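Local coordinates for protein Afp2 (Serratia entomophila, PDB 6RBN) that probably builds the contractile sheath around the inner tube of the anti-feeding prophage, a phage-tail-like injection particle, at residues Y160-A166 with G201-F206. Numbering follows the deposited sequence.
Sequences YPWGTLA and GVTPAF
Gly163 and Pro204 form a single antiparallel beta bridge between two loops, their CA atoms 4.6 Å apart. Two backbone hydrogen bonds define it: Ala205 N donates to Trp162 O (2.8 Å), and Thr164 N to Thr203 O (3.0 Å, 146° at the hydrogen). Gly163 CA also directs a CH toward Thr203 O.

Side chains continue the contact on either side of the bridge. With OG1 of Thr164 anti to the backbone N (chi1 173°), CG2 is the branch turned to Thr203, 3.3 Å from its OG1 and equally close to its O. Leu165 sets out away from 201-206, but its end turns back and CD1 lies 3.3 Å from Gly201 O, a plain contact. At the other end Tyr160 OH lies near the plane of the Phe206 ring, 3.5 Å from edge atom CD2, the two side chains crossing at about a right angle.

That hydroxyl is hydrogen-bonded to Ile137 N and Glu135 O, which helps to hold it at the ring edge. Within the subtilisin-like domain, the 160-166 loop follows strand 156-157, outermost in the sheet of this chain; the 201-206 loop lies between helix 173-187, on which Trp162 and Val202 pack, and helix 210-216.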
ATOM      1  N   TYR C 160     -59.985  70.228  45.604  1.00 83.47           N
ATOM      2  CA  TYR C 160     -60.433  71.380  46.396  1.00 83.47           C
ATOM      3  C   TYR C 160     -60.728  71.115  47.878  1.00 83.47           C
ATOM      4  O   TYR C 160     -60.029  71.714  48.716  1.00 83.47           O
ATOM      5  CB  TYR C 160     -61.618  72.055  45.692  1.00 83.47           C
ATOM      6  CG  TYR C 160     -62.460  72.942  46.582  1.00 83.47           C
ATOM      7  CD1 TYR C 160     -61.977  74.141  47.074  1.00 83.47           C
ATOM      8  CD2 TYR C 160     -63.761  72.584  46.901  1.00 83.47           C
ATOM      9  CE1 TYR C 160     -62.754  74.941  47.885  1.00 83.47           C
ATOM     10  CE2 TYR C 160     -64.547  73.380  47.699  1.00 83.47           C
ATOM     11  CZ  TYR C 160     -64.038  74.555  48.186  1.00 83.47           C
ATOM     12  OH  TYR C 160     -64.823  75.350  48.983  1.00 83.47           O
ATOM     13  N   PRO C 161     -61.722  70.302  48.281  1.00 81.02           N
ATOM     14  CA  PRO C 161     -62.279  70.469  49.637  1.00 81.02           C
ATOM     15  C   PRO C 161     -61.370  70.022  50.774  1.00 81.02           C
ATOM     16  O   PRO C 161     -60.894  68.887  50.824  1.00 81.02           O
ATOM     17  CB  PRO C 161     -63.532  69.579  49.609  1.00 81.02           C
ATOM     18  CG  PRO C 161     -63.762  69.248  48.193  1.00 81.02           C
ATOM     19  CD  PRO C 161     -62.397  69.187  47.602  1.00 81.02           C
ATOM     20  N   TRP C 162     -61.150  70.944  51.706  1.00 82.00           N
ATOM     21  CA  TRP C 162     -60.253  70.723  52.832  1.00 82.00           C
ATOM     22  C   TRP C 162     -60.840  69.730  53.824  1.00 82.00           C
ATOM     23  O   TRP C 162     -62.050  69.499  53.868  1.00 82.00           O
ATOM     24  CB  TRP C 162     -59.966  72.055  53.521  1.00 82.00           C
ATOM     25  CG  TRP C 162     -58.990  72.905  52.781  1.00 82.00           C
ATOM     26  CD1 TRP C 162     -59.225  73.621  51.650  1.00 82.00           C
ATOM     27  CD2 TRP C 162     -57.657  73.229  53.189  1.00 82.00           C
ATOM     28  NE1 TRP C 162     -58.097  74.308  51.281  1.00 82.00           N
ATOM     29  CE2 TRP C 162     -57.123  74.095  52.218  1.00 82.00           C
ATOM     30  CE3 TRP C 162     -56.854  72.847  54.265  1.00 82.00           C
ATOM     31  CZ2 TRP C 162     -55.828  74.586  52.289  1.00 82.00           C
ATOM     32  CZ3 TRP C 162     -55.567  73.340  54.335  1.00 82.00           C
ATOM     33  CH2 TRP C 162     -55.065  74.196  53.355  1.00 82.00           C
ATOM     34  N   GLY C 163     -59.961  69.135  54.630  1.00 85.79           N
ATOM     35  CA  GLY C 163     -60.389  68.147  55.594  1.00 85.79           C
ATOM     36  C   GLY C 163     -60.572  68.716  56.989  1.00 85.79           C
ATOM     37  O   GLY C 163     -60.106  69.803  57.317  1.00 85.79           O
ATOM     38  N   THR C 164     -61.288  67.958  57.815  1.00 90.54           N
ATOM     39  CA  THR C 164     -61.575  68.337  59.194  1.00 90.54           C
ATOM     40  C   THR C 164     -61.379  67.151  60.140  1.00 90.54           C
ATOM     41  O   THR C 164     -62.325  66.713  60.805  1.00 90.54           O
ATOM     42  CB  THR C 164     -62.965  68.990  59.320  1.00 90.54           C
ATOM     43  OG1 THR C 164     -63.288  69.206  60.699  1.00 90.54           O
ATOM     44  CG2 THR C 164     -64.072  68.229  58.594  1.00 90.54           C
ATOM     45  N   LEU C 165     -60.143  66.622  60.143  1.00 92.09           N
ATOM     46  CA  LEU C 165     -59.682  65.421  60.857  1.00 92.09           C
ATOM     47  C   LEU C 165     -60.221  65.302  62.277  1.00 92.09           C
ATOM     48  O   LEU C 165     -60.422  66.305  62.966  1.00 92.09           O
ATOM     49  CB  LEU C 165     -58.154  65.452  60.911  1.00 92.09           C
ATOM     50  CG  LEU C 165     -57.295  64.306  61.439  1.00 92.09           C
ATOM     51  CD1 LEU C 165     -57.374  63.112  60.516  1.00 92.09           C
ATOM     52  CD2 LEU C 165     -55.859  64.763  61.601  1.00 92.09           C
ATOM     53  N   ALA C 166     -60.438  64.051  62.707  1.00 94.86           N
ATOM     54  CA  ALA C 166     -61.260  63.729  63.875  1.00 94.86           C
ATOM     55  C   ALA C 166     -60.726  64.285  65.193  1.00 94.86           C
ATOM     56  O   ALA C 166     -61.469  64.310  66.180  1.00 94.86           O
ATOM     57  CB  ALA C 166     -61.417  62.212  63.993  1.00 94.86           C
ATOM     58  N   GLY C 201     -60.590  58.192  58.562  1.00 84.84           N
ATOM     59  CA  GLY C 201     -60.228  59.095  59.632  1.00 84.84           C
ATOM     60  C   GLY C 201     -60.381  60.565  59.324  1.00 84.84           C
ATOM     61  O   GLY C 201     -60.157  61.389  60.216  1.00 84.84           O
ATOM     62  N   VAL C 202     -60.783  60.923  58.108  1.00 82.33           N
ATOM     63  CA  VAL C 202     -60.922  62.317  57.715  1.00 82.33           C
ATOM     64  C   VAL C 202     -62.289  62.477  57.064  1.00 82.33           C
ATOM     65  O   VAL C 202     -62.841  61.529  56.501  1.00 82.33           O
ATOM     66  CB  VAL C 202     -59.758  62.757  56.781  1.00 82.33           C
ATOM     67  CG1 VAL C 202     -59.837  62.083  55.422  1.00 82.33           C
ATOM     68  CG2 VAL C 202     -59.667  64.274  56.652  1.00 82.33           C
ATOM     69  N   THR C 203     -62.876  63.657  57.216  1.00 83.99           N
ATOM     70  CA  THR C 203     -64.137  64.013  56.587  1.00 83.99           C
ATOM     71  C   THR C 203     -63.942  65.345  55.879  1.00 83.99           C
ATOM     72  O   THR C 203     -63.089  66.138  56.289  1.00 83.99           O
ATOM     73  CB  THR C 203     -65.286  64.118  57.608  1.00 83.99           C
ATOM     74  OG1 THR C 203     -64.944  65.058  58.631  1.00 83.99           O
ATOM     75  CG2 THR C 203     -65.590  62.767  58.241  1.00 83.99           C
ATOM     76  N   PRO C 204     -64.667  65.597  54.790  1.00 82.51           N
ATOM     77  CA  PRO C 204     -64.566  66.908  54.146  1.00 82.51           C
ATOM     78  C   PRO C 204     -65.202  67.992  54.995  1.00 82.51           C
ATOM     79  O   PRO C 204     -66.167  67.758  55.724  1.00 82.51           O
ATOM     80  CB  PRO C 204     -65.318  66.715  52.825  1.00 82.51           C
ATOM     81  CG  PRO C 204     -66.236  65.594  53.077  1.00 82.51           C
ATOM     82  CD  PRO C 204     -65.515  64.677  54.012  1.00 82.51           C
ATOM     83  N   ALA C 205     -64.633  69.193  54.900  1.00 84.47           N
ATOM     84  CA  ALA C 205     -65.160  70.320  55.660  1.00 84.47           C
ATOM     85  C   ALA C 205     -66.492  70.792  55.108  1.00 84.47           C
ATOM     86  O   ALA C 205     -67.343  71.271  55.865  1.00 84.47           O
ATOM     87  CB  ALA C 205     -64.154  71.468  55.666  1.00 84.47           C
ATOM     88  N   PHE C 206     -66.693  70.658  53.803  1.00 87.16           N
ATOM     89  CA  PHE C 206     -67.877  71.150  53.120  1.00 87.16           C
ATOM     90  C   PHE C 206     -68.562  69.990  52.413  1.00 87.16           C
ATOM     91  O   PHE C 206     -67.956  68.948  52.155  1.00 87.16           O
ATOM     92  CB  PHE C 206     -67.503  72.231  52.103  1.00 87.16           C
ATOM     93  CG  PHE C 206     -66.934  73.469  52.723  1.00 87.16           C
ATOM     94  CD1 PHE C 206     -67.316  73.876  53.989  1.00 87.16           C
ATOM     95  CD2 PHE C 206     -65.950  74.184  52.067  1.00 87.16           C
ATOM     96  CE1 PHE C 206     -66.769  75.005  54.566  1.00 87.16           C
ATOM     97  CE2 PHE C 206     -65.392  75.304  52.642  1.00 87.16           C
ATOM     98  CZ  PHE C 206     -65.805  75.718  53.891  1.00 87.16           C
TER